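Local coordinates for protein nigritoxine (Vibrio nigripulchritudo, PDB 5M41) that acts as a bacterial toxin against crustaceans and insects and has a new fold, at residues F651-E656 / D710-D715; S581-S586 / L599-N604; D644-I649 / T719-Q724; I671-N676 / N744-L749; G564-G569 / H587-K592. All blocks are in the same frame, centred on the assembly; numbering follows the deposited sequence.

Interaction 1: F651-E656 / D710-D715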
# COMPACT_ATOMS: atom_id res chain seq x y z
N PHE A 651 -10.91 -30.92 25.92
CA PHE A 651 -10.92 -32.03 24.98
C PHE A 651 -9.87 -33.03 25.43
O PHE A 651 -8.84 -32.65 25.99
CB PHE A 651 -10.47 -31.56 23.59
CG PHE A 651 -11.39 -30.58 22.92
CD1 PHE A 651 -12.25 -31.00 21.90
CD2 PHE A 651 -11.32 -29.22 23.21
CE1 PHE A 651 -13.06 -30.09 21.23
CE2 PHE A 651 -12.12 -28.30 22.54
CZ PHE A 651 -13.00 -28.74 21.55
N ARG A 652 -10.11 -34.32 25.19
CA ARG A 652 -9.13 -35.36 25.56
C ARG A 652 -9.26 -36.53 24.60
O ARG A 652 -10.28 -36.65 23.91
CB ARG A 652 -9.28 -35.81 27.03
CG ARG A 652 -10.66 -35.53 27.62
CD ARG A 652 -10.92 -36.06 29.02
NE ARG A 652 -9.95 -35.61 30.01
CZ ARG A 652 -10.06 -34.51 30.75
NH1 ARG A 652 -11.08 -33.70 30.62
NH2 ARG A 652 -9.12 -34.22 31.63
N THR A 653 -8.23 -37.38 24.53
CA THR A 653 -8.30 -38.55 23.66
C THR A 653 -9.10 -39.64 24.35
O THR A 653 -9.24 -39.64 25.59
CB THR A 653 -6.91 -39.13 23.32
OG1 THR A 653 -6.33 -39.67 24.51
CG2 THR A 653 -5.99 -38.05 22.76
N ASP A 654 -9.63 -40.56 23.56
CA ASP A 654 -10.29 -41.73 24.12
C ASP A 654 -9.40 -42.55 25.09
O ASP A 654 -9.86 -42.95 26.17
CB ASP A 654 -10.83 -42.62 23.01
CG ASP A 654 -11.60 -43.80 23.55
OD1 ASP A 654 -12.72 -43.59 24.05
OD2 ASP A 654 -11.05 -44.92 23.50
N ARG A 655 -8.15 -42.78 24.70
CA ARG A 655 -7.26 -43.64 25.45
C ARG A 655 -6.81 -43.00 26.77
O ARG A 655 -6.42 -43.70 27.71
CB ARG A 655 -6.06 -44.05 24.60
CG ARG A 655 -5.01 -42.96 24.45
CD ARG A 655 -3.92 -43.35 23.45
NE ARG A 655 -3.04 -42.22 23.13
CZ ARG A 655 -3.31 -41.26 22.24
NH1 ARG A 655 -4.45 -41.27 21.55
NH2 ARG A 655 -2.43 -40.28 22.03
N GLU A 656 -6.85 -41.68 26.85
CA GLU A 656 -6.39 -40.96 28.04
C GLU A 656 -7.53 -40.44 28.92
O GLU A 656 -7.27 -39.76 29.90
CB GLU A 656 -5.48 -39.79 27.64
CG GLU A 656 -4.09 -40.18 27.17
CD GLU A 656 -3.41 -39.03 26.45
OE1 GLU A 656 -4.03 -38.44 25.54
OE2 GLU A 656 -2.26 -38.70 26.77
N ASP A 710 -8.32 -34.58 15.25
CA ASP A 710 -9.38 -35.59 15.05
C ASP A 710 -9.41 -36.72 16.11
O ASP A 710 -10.32 -37.53 16.10
CB ASP A 710 -9.34 -36.19 13.64
CG ASP A 710 -7.99 -36.84 13.31
OD1 ASP A 710 -7.14 -36.97 14.21
OD2 ASP A 710 -7.79 -37.22 12.15
N THR A 711 -8.42 -36.77 17.00
CA THR A 711 -8.41 -37.78 18.08
C THR A 711 -8.75 -37.15 19.45
O THR A 711 -8.79 -37.83 20.48
CB THR A 711 -7.08 -38.58 18.15
OG1 THR A 711 -5.97 -37.71 18.38
CG2 THR A 711 -6.83 -39.39 16.85
N LEU A 712 -8.99 -35.84 19.45
CA LEU A 712 -9.37 -35.10 20.64
C LEU A 712 -10.87 -34.85 20.69
O LEU A 712 -11.40 -34.07 19.89
CB LEU A 712 -8.59 -33.78 20.72
CG LEU A 712 -7.10 -33.92 21.09
CD1 LEU A 712 -6.35 -32.64 20.78
CD2 LEU A 712 -6.95 -34.28 22.57
N PHE A 713 -11.54 -35.47 21.66
CA PHE A 713 -12.99 -35.30 21.79
C PHE A 713 -13.40 -34.33 22.93
O PHE A 713 -12.78 -34.31 23.98
CB PHE A 713 -13.70 -36.65 21.98
CG PHE A 713 -13.44 -37.63 20.87
CD1 PHE A 713 -14.22 -37.63 19.71
CD2 PHE A 713 -12.42 -38.58 20.99
CE1 PHE A 713 -13.98 -38.54 18.69
CE2 PHE A 713 -12.18 -39.50 19.97
CZ PHE A 713 -12.95 -39.47 18.81
N LEU A 714 -14.45 -33.54 22.70
CA LEU A 714 -14.96 -32.64 23.73
C LEU A 714 -15.57 -33.46 24.88
O LEU A 714 -16.31 -34.40 24.61
CB LEU A 714 -16.02 -31.72 23.11
CG LEU A 714 -16.74 -30.68 24.00
CD1 LEU A 714 -15.86 -29.46 24.21
CD2 LEU A 714 -18.04 -30.24 23.35
N ASP A 715 -15.22 -33.12 26.13
CA ASP A 715 -15.84 -33.73 27.33
C ASP A 715 -17.33 -33.51 27.31
O ASP A 715 -17.80 -32.42 26.95
CB ASP A 715 -15.35 -33.08 28.64
CG ASP A 715 -13.93 -33.40 28.96
OD1 ASP A 715 -13.28 -34.10 28.15
OD2 ASP A 715 -13.46 -32.93 30.02
O HOH W 1 -8.95 -40.46 20.75
O HOH W 2 -4.23 -39.36 19.52
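Two short strand ends run antiparallel, with Phe651 and Leu714 as a non-hydrogen-bonded pair and Arg652 and Phe713 as the hydrogen-bonded pair beside it. Arg652 N gives its hydrogen to a lone pair of Phe713 O at 2.9 Å, whereas Phe713 N meets Arg652 O from above the carbonyl plane. With CG anti to its carbonyl carbon, Phe651 receives Leu714 CD1 over one ring face, a CH-pi contact 4.2 Å from the centroid. On the face of Arg652 and Phe713, the arginine chain bends at chi3 (56°) and brings NH1 to 2.6 Å from Asp715 OD2. This salt bridge lies edge-on, guanidinium and carboxylate being nearly coplanar, but its hydrogen bond is weak, the N-H...O angle being only 119°. Further along, a water links Asp654 N to Thr711 O, and Thr653 OG1 accepts from Glu656 N in an ST motif. The pairing adds the outermost strand, 713-715, to a six-stranded antiparallel sheet, with Leu667 of helix 667-676 packed against Phe651 and Leu712.

Interaction 2: S581-S586 / L599-N604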
# COMPACT_ATOMS: atom_id res chain seq x y z
N SER A 581 -2.71 -17.68 20.54
CA SER A 581 -3.12 -18.95 21.13
C SER A 581 -4.17 -18.76 22.21
O SER A 581 -3.97 -17.95 23.14
CB SER A 581 -1.92 -19.64 21.77
OG SER A 581 -2.36 -20.77 22.50
N PHE A 582 -5.27 -19.52 22.10
CA PHE A 582 -6.36 -19.53 23.09
C PHE A 582 -6.56 -20.91 23.69
O PHE A 582 -7.63 -21.22 24.26
CB PHE A 582 -7.67 -18.99 22.49
CG PHE A 582 -7.57 -17.54 22.08
CD1 PHE A 582 -7.79 -16.53 23.02
CD2 PHE A 582 -7.20 -17.19 20.79
CE1 PHE A 582 -7.65 -15.19 22.66
CE2 PHE A 582 -7.05 -15.85 20.42
CZ PHE A 582 -7.28 -14.86 21.36
N VAL A 583 -5.51 -21.73 23.56
CA VAL A 583 -5.50 -23.10 24.08
C VAL A 583 -4.20 -23.40 24.82
O VAL A 583 -3.21 -22.67 24.70
CB VAL A 583 -5.68 -24.16 22.96
CG1 VAL A 583 -7.05 -24.03 22.29
CG2 VAL A 583 -4.55 -24.08 21.93
N HIS A 584 -4.21 -24.48 25.59
CA HIS A 584 -3.01 -25.06 26.17
C HIS A 584 -3.36 -26.48 26.49
O HIS A 584 -4.54 -26.86 26.40
CB HIS A 584 -2.55 -24.28 27.41
CG HIS A 584 -3.60 -24.17 28.49
ND1 HIS A 584 -3.87 -25.18 29.36
CD2 HIS A 584 -4.45 -23.13 28.83
CE1 HIS A 584 -4.84 -24.79 30.20
NE2 HIS A 584 -5.20 -23.54 29.88
N HIS A 585 -2.35 -27.29 26.81
CA HIS A 585 -2.62 -28.62 27.33
C HIS A 585 -2.07 -28.79 28.72
O HIS A 585 -1.21 -28.04 29.15
CB HIS A 585 -2.15 -29.74 26.39
CG HIS A 585 -0.66 -29.74 26.10
ND1 HIS A 585 0.21 -30.51 26.79
CD2 HIS A 585 0.08 -29.07 25.12
CE1 HIS A 585 1.45 -30.33 26.28
NE2 HIS A 585 1.37 -29.45 25.27
N SER A 586 -2.59 -29.78 29.44
CA SER A 586 -2.18 -29.96 30.83
C SER A 586 -2.42 -31.38 31.29
O SER A 586 -3.13 -32.16 30.63
CB SER A 586 -2.92 -28.97 31.74
OG SER A 586 -4.29 -29.30 31.80
N LEU A 599 -6.56 -31.18 26.45
CA LEU A 599 -6.42 -29.86 25.82
C LEU A 599 -7.50 -28.94 26.37
O LEU A 599 -8.66 -29.36 26.53
CB LEU A 599 -6.53 -29.95 24.28
CG LEU A 599 -6.24 -28.65 23.50
CD1 LEU A 599 -5.50 -28.96 22.21
CD2 LEU A 599 -7.51 -27.83 23.24
N THR A 600 -7.13 -27.71 26.65
CA THR A 600 -8.07 -26.74 27.19
C THR A 600 -8.21 -25.56 26.26
O THR A 600 -7.21 -25.00 25.81
CB THR A 600 -7.62 -26.23 28.57
OG1 THR A 600 -7.77 -27.30 29.50
CG2 THR A 600 -8.50 -25.05 29.03
N LEU A 601 -9.46 -25.22 25.97
CA LEU A 601 -9.80 -24.02 25.25
C LEU A 601 -10.17 -22.95 26.27
O LEU A 601 -11.02 -23.18 27.14
CB LEU A 601 -11.01 -24.29 24.33
CG LEU A 601 -11.61 -23.04 23.67
CD1 LEU A 601 -10.63 -22.38 22.69
CD2 LEU A 601 -12.94 -23.38 23.00
N GLU A 602 -9.53 -21.79 26.15
CA GLU A 602 -9.75 -20.67 27.04
C GLU A 602 -11.00 -19.86 26.62
O GLU A 602 -10.92 -18.88 25.89
CB GLU A 602 -8.48 -19.80 27.05
CG GLU A 602 -7.27 -20.51 27.64
CD GLU A 602 -5.95 -20.04 27.04
OE1 GLU A 602 -5.85 -18.87 26.62
OE2 GLU A 602 -4.99 -20.84 26.98
N SER A 603 -12.14 -20.30 27.14
CA SER A 603 -13.46 -19.89 26.65
C SER A 603 -13.64 -18.40 26.54
O SER A 603 -13.90 -17.89 25.45
CB SER A 603 -14.54 -20.48 27.54
OG SER A 603 -14.47 -21.89 27.51
N ASN A 604 -13.49 -17.70 27.66
CA ASN A 604 -13.80 -16.27 27.71
C ASN A 604 -12.75 -15.44 27.00
O ASN A 604 -13.08 -14.40 26.40
CB ASN A 604 -14.04 -15.79 29.15
CG ASN A 604 -15.37 -16.29 29.72
OD1 ASN A 604 -16.39 -16.33 29.03
ND2 ASN A 604 -15.36 -16.68 30.98
O HOH W 3 -5.51 -28.53 29.55
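Strands 583-586 and 599-601 pair antiparallel, their axes 4.6 Å apart at closest approach. Thr600 N points nearly along the C=O axis of His584, 2.7 Å from its O, and His584 N returns a bond to Thr600 O. Past the paired strands, Glu602 N bonds Phe582 O almost straight (169°). On the face of Val583, Leu599 and Leu601, all buried, Val583 CG1 touches Leu599 CD2 at 3.9 Å and Leu601 CD1 at 4.0 Å, while Thr701 of helix 688-704 covers Val583 and Leu599. These are the two arms of a beta hairpin at the middle of a six-stranded antiparallel sheet, and the second arm leads through Glu602, the centre of an inverse gamma turn and at the N-cap position, into helix 603-614. The side of His584 and Thr600 is more polar and partly solvent-exposed at His584 and Glu602. His584, its CG between N and carbonyl carbon, lies alongside Thr600, whose CB sits over the imidazole face 3.9 Å from the centroid. Glu602 OE2 comes to the ring edge, 3.0 Å from His584 CD2, and OE1 forms a salt bridge with Lys632. A water joins Ser586 OG to Thr600 OG1, which also bonds His650.

Interaction 3: D644-I649 / T719-Q724; sequences DIPDNI and TNYMTQ
Tyr721 leaves its helix with CG anti to the carbonyl carbon (chi1 -55°), which carries the ring across the segment 644-649, while Gln724 sets CG anti to the backbone N (chi1 -172°) and runs extended to Asp644. The Tyr721 ring is lined by successive residues of that segment: Pro646 CB comes to 3.7 Å from CE1, Asp647 CB to 3.6 Å from CE2, and the backbone N of Asp647 stands over the centre of one face. At the root of the ring, Tyr721 CB is touched by both Ile645 CG2 and Ile649 CG1, each at 3.7 Å. Ile649 slides past the tyrosine in the opposite direction, so that its CD1 ends against the backbone N of Met722, and its CG2 meets Met722 CE. Gln724 NE2 donates to Asp644 O at 3.0 Å, approaching from above the carbonyl plane but with the acceptor close to its own amide plane. Its OE1 lies against Pro646 CD. Asp647 OD1 is occupied by the backbone N of Asn648 and by a salt bridge to Lys637. The arrangement is a helix-against-loop packing in which the start of helix 719-731 covers the connection leading into strand 649-652 of the six-stranded antiparallel sheet.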
# COMPACT_ATOMS: atom_id res chain seq x y z
N ASP A 644 -19.20 -14.53 29.97
CA ASP A 644 -20.40 -15.34 29.76
C ASP A 644 -20.23 -16.85 29.89
O ASP A 644 -21.16 -17.53 30.31
CB ASP A 644 -21.01 -15.03 28.39
CG ASP A 644 -21.33 -13.55 28.24
OD1 ASP A 644 -22.40 -13.13 28.75
OD2 ASP A 644 -20.49 -12.82 27.67
N ILE A 645 -19.07 -17.38 29.49
CA ILE A 645 -18.87 -18.83 29.58
C ILE A 645 -18.41 -19.17 30.99
O ILE A 645 -17.38 -18.65 31.46
CB ILE A 645 -17.86 -19.38 28.56
CG1 ILE A 645 -18.02 -18.71 27.16
CG2 ILE A 645 -17.98 -20.89 28.48
CD1 ILE A 645 -19.39 -18.91 26.50
N PRO A 646 -19.17 -20.03 31.69
CA PRO A 646 -18.89 -20.34 33.10
C PRO A 646 -17.54 -21.02 33.37
O PRO A 646 -17.06 -20.99 34.49
CB PRO A 646 -20.04 -21.28 33.48
CG PRO A 646 -21.16 -20.91 32.53
CD PRO A 646 -20.45 -20.62 31.24
N ASP A 647 -16.92 -21.63 32.36
CA ASP A 647 -15.64 -22.32 32.57
C ASP A 647 -14.92 -22.51 31.24
O ASP A 647 -15.51 -22.29 30.18
CB ASP A 647 -15.87 -23.70 33.22
CG ASP A 647 -14.66 -24.20 34.04
OD1 ASP A 647 -13.57 -23.56 34.03
OD2 ASP A 647 -14.81 -25.24 34.73
N ASN A 648 -13.66 -22.90 31.31
CA ASN A 648 -12.91 -23.36 30.15
C ASN A 648 -13.46 -24.67 29.67
O ASN A 648 -14.15 -25.36 30.40
CB ASN A 648 -11.42 -23.52 30.50
CG ASN A 648 -10.74 -22.19 30.70
OD1 ASN A 648 -11.23 -21.15 30.24
ND2 ASN A 648 -9.60 -22.19 31.37
N ILE A 649 -13.12 -25.00 28.43
CA ILE A 649 -13.66 -26.12 27.68
C ILE A 649 -12.52 -27.13 27.48
O ILE A 649 -11.41 -26.73 27.18
CB ILE A 649 -14.17 -25.58 26.32
CG1 ILE A 649 -15.57 -24.98 26.49
CG2 ILE A 649 -14.15 -26.66 25.25
CD1 ILE A 649 -16.04 -24.09 25.35
N THR A 719 -20.04 -29.72 27.09
CA THR A 719 -21.09 -29.59 26.06
C THR A 719 -21.77 -28.22 26.03
O THR A 719 -21.75 -27.53 24.99
CB THR A 719 -22.17 -30.67 26.21
OG1 THR A 719 -21.56 -31.95 26.06
CG2 THR A 719 -23.32 -30.49 25.12
N ASN A 720 -22.38 -27.84 27.15
CA ASN A 720 -23.11 -26.59 27.25
C ASN A 720 -22.22 -25.37 27.03
O ASN A 720 -22.65 -24.40 26.39
CB ASN A 720 -23.88 -26.49 28.58
CG ASN A 720 -25.07 -27.44 28.62
OD1 ASN A 720 -25.37 -28.09 27.61
ND2 ASN A 720 -25.75 -27.54 29.77
N TYR A 721 -20.99 -25.44 27.53
CA TYR A 721 -20.05 -24.33 27.38
C TYR A 721 -19.73 -24.12 25.91
O TYR A 721 -19.77 -22.98 25.43
CB TYR A 721 -18.77 -24.54 28.20
CG TYR A 721 -18.98 -24.81 29.69
CD1 TYR A 721 -20.06 -24.25 30.39
CD2 TYR A 721 -18.09 -25.62 30.39
CE1 TYR A 721 -20.25 -24.51 31.75
CE2 TYR A 721 -18.26 -25.88 31.75
CZ TYR A 721 -19.34 -25.32 32.42
OH TYR A 721 -19.50 -25.60 33.76
N MET A 722 -19.46 -25.22 25.20
CA MET A 722 -19.17 -25.18 23.76
C MET A 722 -20.34 -24.65 22.92
O MET A 722 -20.16 -23.76 22.08
CB MET A 722 -18.71 -26.56 23.26
CG MET A 722 -18.38 -26.60 21.77
SD MET A 722 -17.12 -25.38 21.26
CE MET A 722 -15.64 -26.34 21.60
N THR A 723 -21.56 -25.16 23.15
CA THR A 723 -22.73 -24.71 22.38
C THR A 723 -23.05 -23.25 22.67
O THR A 723 -23.47 -22.50 21.76
CB THR A 723 -24.00 -25.56 22.67
OG1 THR A 723 -24.30 -25.50 24.06
CG2 THR A 723 -23.83 -27.03 22.24
N GLN A 724 -22.86 -22.83 23.92
CA GLN A 724 -23.07 -21.41 24.29
C GLN A 724 -22.08 -20.53 23.55
O GLN A 724 -22.45 -19.54 22.91
CB GLN A 724 -22.95 -21.20 25.82
CG GLN A 724 -23.34 -19.80 26.27
CD GLN A 724 -22.86 -19.45 27.68
OE1 GLN A 724 -22.32 -20.29 28.40
NE2 GLN A 724 -23.04 -18.18 28.07

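Interaction 4: I671-N676 / N744-L749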
# COMPACT_ATOMS: atom_id res chain seq x y z
N ILE A 671 -12.13 -26.63 14.86
CA ILE A 671 -11.15 -25.91 14.05
C ILE A 671 -11.70 -25.63 12.65
O ILE A 671 -11.57 -24.51 12.14
CB ILE A 671 -9.80 -26.67 14.02
CG1 ILE A 671 -9.10 -26.55 15.39
CG2 ILE A 671 -8.90 -26.17 12.89
CD1 ILE A 671 -7.77 -27.29 15.48
N THR A 672 -12.33 -26.63 12.04
CA THR A 672 -12.90 -26.47 10.69
C THR A 672 -13.87 -25.28 10.65
O THR A 672 -13.80 -24.44 9.78
CB THR A 672 -13.60 -27.75 10.22
OG1 THR A 672 -12.64 -28.82 10.20
CG2 THR A 672 -14.21 -27.58 8.81
N VAL A 673 -14.77 -25.19 11.62
CA VAL A 673 -15.72 -24.08 11.64
C VAL A 673 -15.00 -22.75 11.91
O VAL A 673 -15.21 -21.76 11.20
CB VAL A 673 -16.91 -24.37 12.59
CG1 VAL A 673 -17.77 -23.13 12.81
CG2 VAL A 673 -17.79 -25.47 11.99
N VAL A 674 -14.10 -22.74 12.89
CA VAL A 674 -13.42 -21.51 13.28
C VAL A 674 -12.65 -20.92 12.09
O VAL A 674 -12.72 -19.71 11.83
CB VAL A 674 -12.46 -21.76 14.47
CG1 VAL A 674 -11.44 -20.63 14.59
CG2 VAL A 674 -13.26 -21.91 15.75
N GLU A 675 -11.91 -21.79 11.40
CA GLU A 675 -11.13 -21.47 10.23
C GLU A 675 -11.99 -20.87 9.10
O GLU A 675 -11.59 -19.91 8.46
CB GLU A 675 -10.46 -22.74 9.73
CG GLU A 675 -9.42 -22.55 8.65
CD GLU A 675 -8.71 -23.85 8.29
OE1 GLU A 675 -9.37 -24.92 8.36
OE2 GLU A 675 -7.50 -23.81 7.95
N ASN A 676 -13.16 -21.44 8.87
CA ASN A 676 -14.09 -20.88 7.90
C ASN A 676 -14.73 -19.55 8.31
O ASN A 676 -15.19 -18.81 7.46
CB ASN A 676 -15.19 -21.87 7.55
CG ASN A 676 -16.14 -21.34 6.48
OD1 ASN A 676 -15.75 -21.16 5.31
ND2 ASN A 676 -17.38 -21.06 6.87
N ASN A 744 -22.07 -31.44 11.92
CA ASN A 744 -22.58 -31.39 10.55
C ASN A 744 -22.11 -30.15 9.79
O ASN A 744 -21.76 -30.25 8.62
CB ASN A 744 -24.10 -31.57 10.51
CG ASN A 744 -24.53 -32.88 11.14
OD1 ASN A 744 -23.75 -33.84 11.21
ND2 ASN A 744 -25.76 -32.93 11.63
N ALA A 745 -22.06 -29.00 10.46
CA ALA A 745 -21.56 -27.77 9.82
C ALA A 745 -20.12 -27.96 9.36
O ALA A 745 -19.75 -27.56 8.25
CB ALA A 745 -21.68 -26.58 10.77
N ALA A 746 -19.30 -28.57 10.22
CA ALA A 746 -17.94 -28.93 9.84
C ALA A 746 -17.92 -29.88 8.64
O ALA A 746 -17.18 -29.67 7.68
CB ALA A 746 -17.19 -29.52 11.04
N GLN A 747 -18.73 -30.93 8.72
CA GLN A 747 -18.89 -31.86 7.59
C GLN A 747 -19.25 -31.17 6.27
O GLN A 747 -18.62 -31.44 5.25
CB GLN A 747 -19.92 -32.97 7.91
CG GLN A 747 -19.82 -34.17 6.97
CD GLN A 747 -18.41 -34.76 6.92
OE1 GLN A 747 -17.82 -35.08 7.96
NE2 GLN A 747 -17.84 -34.87 5.71
N LYS A 748 -20.24 -30.27 6.30
CA LYS A 748 -20.60 -29.46 5.14
C LYS A 748 -19.42 -28.68 4.60
O LYS A 748 -19.32 -28.50 3.38
CB LYS A 748 -21.72 -28.48 5.47
CG LYS A 748 -23.12 -29.04 5.31
CD LYS A 748 -24.15 -28.09 5.88
CE LYS A 748 -25.53 -28.74 5.89
NZ LYS A 748 -26.57 -27.82 6.40
N LEU A 749 -18.54 -28.19 5.48
CA LEU A 749 -17.39 -27.42 5.02
C LEU A 749 -16.33 -28.26 4.30
O LEU A 749 -15.70 -27.77 3.39
CB LEU A 749 -16.77 -26.63 6.16
CG LEU A 749 -17.61 -25.43 6.56
CD1 LEU A 749 -17.15 -24.92 7.91
CD2 LEU A 749 -17.56 -24.37 5.48
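A helix-helix crossing joins the C-terminal end of helix 667-676 to helix 739-751, the last helix of the chain. The local axes pass 8.9 Å apart at closest approach and cross at 64°. The CA atoms of Val673 and Ala746 are the nearest across the segments, 5.6 Å apart. Val673 CG2, anti to the carbonyl carbon, rests over the backbone N of Ala746 at 3.9 Å and also reaches the methyl groups of Ala745 and Ala746. Next to it, Thr672 turns its methyl rather than its hydroxyl to the partner: CG2, anti to the backbone N, touches both Ala746 O and Leu749 CB at 3.8 Å, while OG1 bonds back to Gln668 O within its own helix. Leu749 is the residue that loses most surface to the other helix. Its two methyls divide the work, CD1 lying 3.6 Å from Asn676 CB and CD2 lying 3.5 Å from Asn676 CG, so the leucine tip rests against the carboxamide and the root of the asparagine. The contact is therefore one of van der Waals packing between methyl groups, a carboxamide and helix backbone. Around it, Met726 and Leu730 of helix 719-731 pack on Val673, and Ile671, on another side of its helix, meets Val695, Met698 and Arg699 of helix 688-704.

Interaction 5: G564-G569 / H587-K592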
# COMPACT_ATOMS: atom_id res chain seq x y z
N GLY A 564 2.37 -23.80 34.58
CA GLY A 564 1.74 -24.39 35.77
C GLY A 564 2.78 -24.79 36.82
O GLY A 564 3.66 -23.99 37.17
N ASP A 565 2.69 -26.03 37.29
CA ASP A 565 3.56 -26.53 38.38
C ASP A 565 4.40 -27.73 37.98
O ASP A 565 4.28 -28.23 36.86
CB ASP A 565 2.70 -26.91 39.57
CG ASP A 565 2.06 -25.71 40.20
OD1 ASP A 565 2.69 -24.62 40.16
OD2 ASP A 565 0.93 -25.84 40.71
N LEU A 566 5.25 -28.19 38.90
CA LEU A 566 6.10 -29.36 38.66
C LEU A 566 6.34 -30.22 39.91
O LEU A 566 6.78 -29.73 40.95
CB LEU A 566 7.44 -28.94 38.03
CG LEU A 566 8.40 -30.07 37.65
CD1 LEU A 566 7.91 -30.82 36.42
CD2 LEU A 566 9.79 -29.51 37.42
N GLY A 567 6.05 -31.52 39.79
CA GLY A 567 6.21 -32.46 40.89
C GLY A 567 5.15 -33.54 40.78
O GLY A 567 4.18 -33.38 40.01
N VAL A 568 5.31 -34.61 41.55
CA VAL A 568 4.48 -35.81 41.42
C VAL A 568 2.96 -35.59 41.54
O VAL A 568 2.20 -36.03 40.67
CB VAL A 568 4.95 -36.99 42.32
CG1 VAL A 568 3.91 -38.11 42.35
CG2 VAL A 568 6.28 -37.54 41.82
N GLY A 569 2.49 -34.90 42.56
CA GLY A 569 1.02 -34.71 42.60
C GLY A 569 0.45 -33.59 41.73
O GLY A 569 -0.77 -33.41 41.68
N HIS A 587 -1.82 -31.71 32.43
CA HIS A 587 -1.80 -33.07 32.95
C HIS A 587 -1.28 -33.02 34.35
O HIS A 587 -0.70 -32.02 34.78
CB HIS A 587 -0.89 -33.94 32.09
CG HIS A 587 0.54 -33.45 32.06
ND1 HIS A 587 1.07 -32.85 30.98
CD2 HIS A 587 1.54 -33.46 33.04
CE1 HIS A 587 2.33 -32.50 31.24
NE2 HIS A 587 2.62 -32.87 32.51
N THR A 588 -1.46 -34.11 35.07
CA THR A 588 -0.83 -34.27 36.37
C THR A 588 0.33 -35.23 36.20
O THR A 588 0.17 -36.32 35.64
CB THR A 588 -1.80 -34.82 37.44
OG1 THR A 588 -1.99 -36.21 37.23
CG2 THR A 588 -3.14 -34.14 37.39
N PHE A 589 1.52 -34.81 36.65
CA PHE A 589 2.69 -35.67 36.70
C PHE A 589 2.43 -36.83 37.65
O PHE A 589 1.89 -36.64 38.73
CB PHE A 589 3.91 -34.89 37.21
CG PHE A 589 4.32 -33.76 36.32
CD1 PHE A 589 5.16 -33.98 35.23
CD2 PHE A 589 3.88 -32.46 36.58
CE1 PHE A 589 5.56 -32.92 34.41
CE2 PHE A 589 4.26 -31.40 35.76
CZ PHE A 589 5.10 -31.64 34.68
N GLU A 590 2.76 -38.05 37.23
CA GLU A 590 2.66 -39.18 38.15
C GLU A 590 4.06 -39.57 38.56
O GLU A 590 5.02 -38.96 38.08
CB GLU A 590 1.89 -40.34 37.53
CG GLU A 590 0.44 -39.99 37.20
CD GLU A 590 -0.46 -39.82 38.43
OE1 GLU A 590 0.02 -39.86 39.57
OE2 GLU A 590 -1.69 -39.63 38.24
N GLN A 591 4.19 -40.56 39.47
CA GLN A 591 5.51 -41.03 39.90
C GLN A 591 6.28 -41.42 38.64
O GLN A 591 7.45 -41.10 38.49
CB GLN A 591 5.38 -42.18 40.92
CG GLN A 591 6.45 -42.18 42.01
CD GLN A 591 6.00 -41.52 43.32
OE1 GLN A 591 5.12 -42.03 44.03
NE2 GLN A 591 6.65 -40.40 43.67
N LYS A 592 5.59 -42.09 37.72
CA LYS A 592 6.09 -42.29 36.36
C LYS A 592 5.01 -41.89 35.35
O LYS A 592 3.82 -42.20 35.53
CB LYS A 592 6.47 -43.75 36.14
CG LYS A 592 7.51 -43.96 35.06
CD LYS A 592 7.92 -45.43 34.98
CE LYS A 592 6.82 -46.29 34.36
NZ LYS A 592 7.12 -47.73 34.51
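Phe589, the last residue of strand 583-589, projects its side chain against the loop 564-569 and makes the largest single contribution. Its CB lies 3.2 Å from Gly567 O, and with CG anti to the carbonyl carbon (chi1 -63°) the ring then runs back along the loop. CD2 remains beside Gly567 O at 3.6 Å. Further out, CE2 has Asp565 O at the ring edge, 3.4 Å away, and the tip, CZ, is met by Leu566 CD1. That methyl stands over one ring face, 3.8 Å from the centroid, in a CH-pi contact, while His587 NE2 lies over the opposite face. Beyond the strand, Val568 CG2 abuts Gln591 NE2 at 3.4 Å. Gly567 adopts backbone angles (147°/167°) at which a CB would collide with the preceding carbonyl O. In the backbone, Phe589 bonds Lys570 just past the loop, and Asp565 bonds Gln571. With no direct hydrogen bond between the two segments, the contact rests on van der Waals and CH-pi packing around the ring.

How the interactions relate
Interactions 1, 2 and 5 belong to one six-stranded antiparallel sheet. Interaction 2 pairs the strands of its central hairpin and interaction 1 is its buried outer pair; the two meet where Phe651 O probably bonds Leu599 N. Interaction 5 continues strand 583-589 to the surface, exchanging backbone ladders for a ring on a loop. Interaction 3, partly buried, lies beside both buried sheet contacts: Leu714 and Phe651 of interaction 1 pack on its Ile649 and Met722, and Leu601 N probably bonds Ile649 O. Interaction 4 stands apart, about 7 Å between nearest atoms from interactions 1 and 2, and is the only helix-helix crossing, held by van der Waals packing where interaction 1 has a salt bridge.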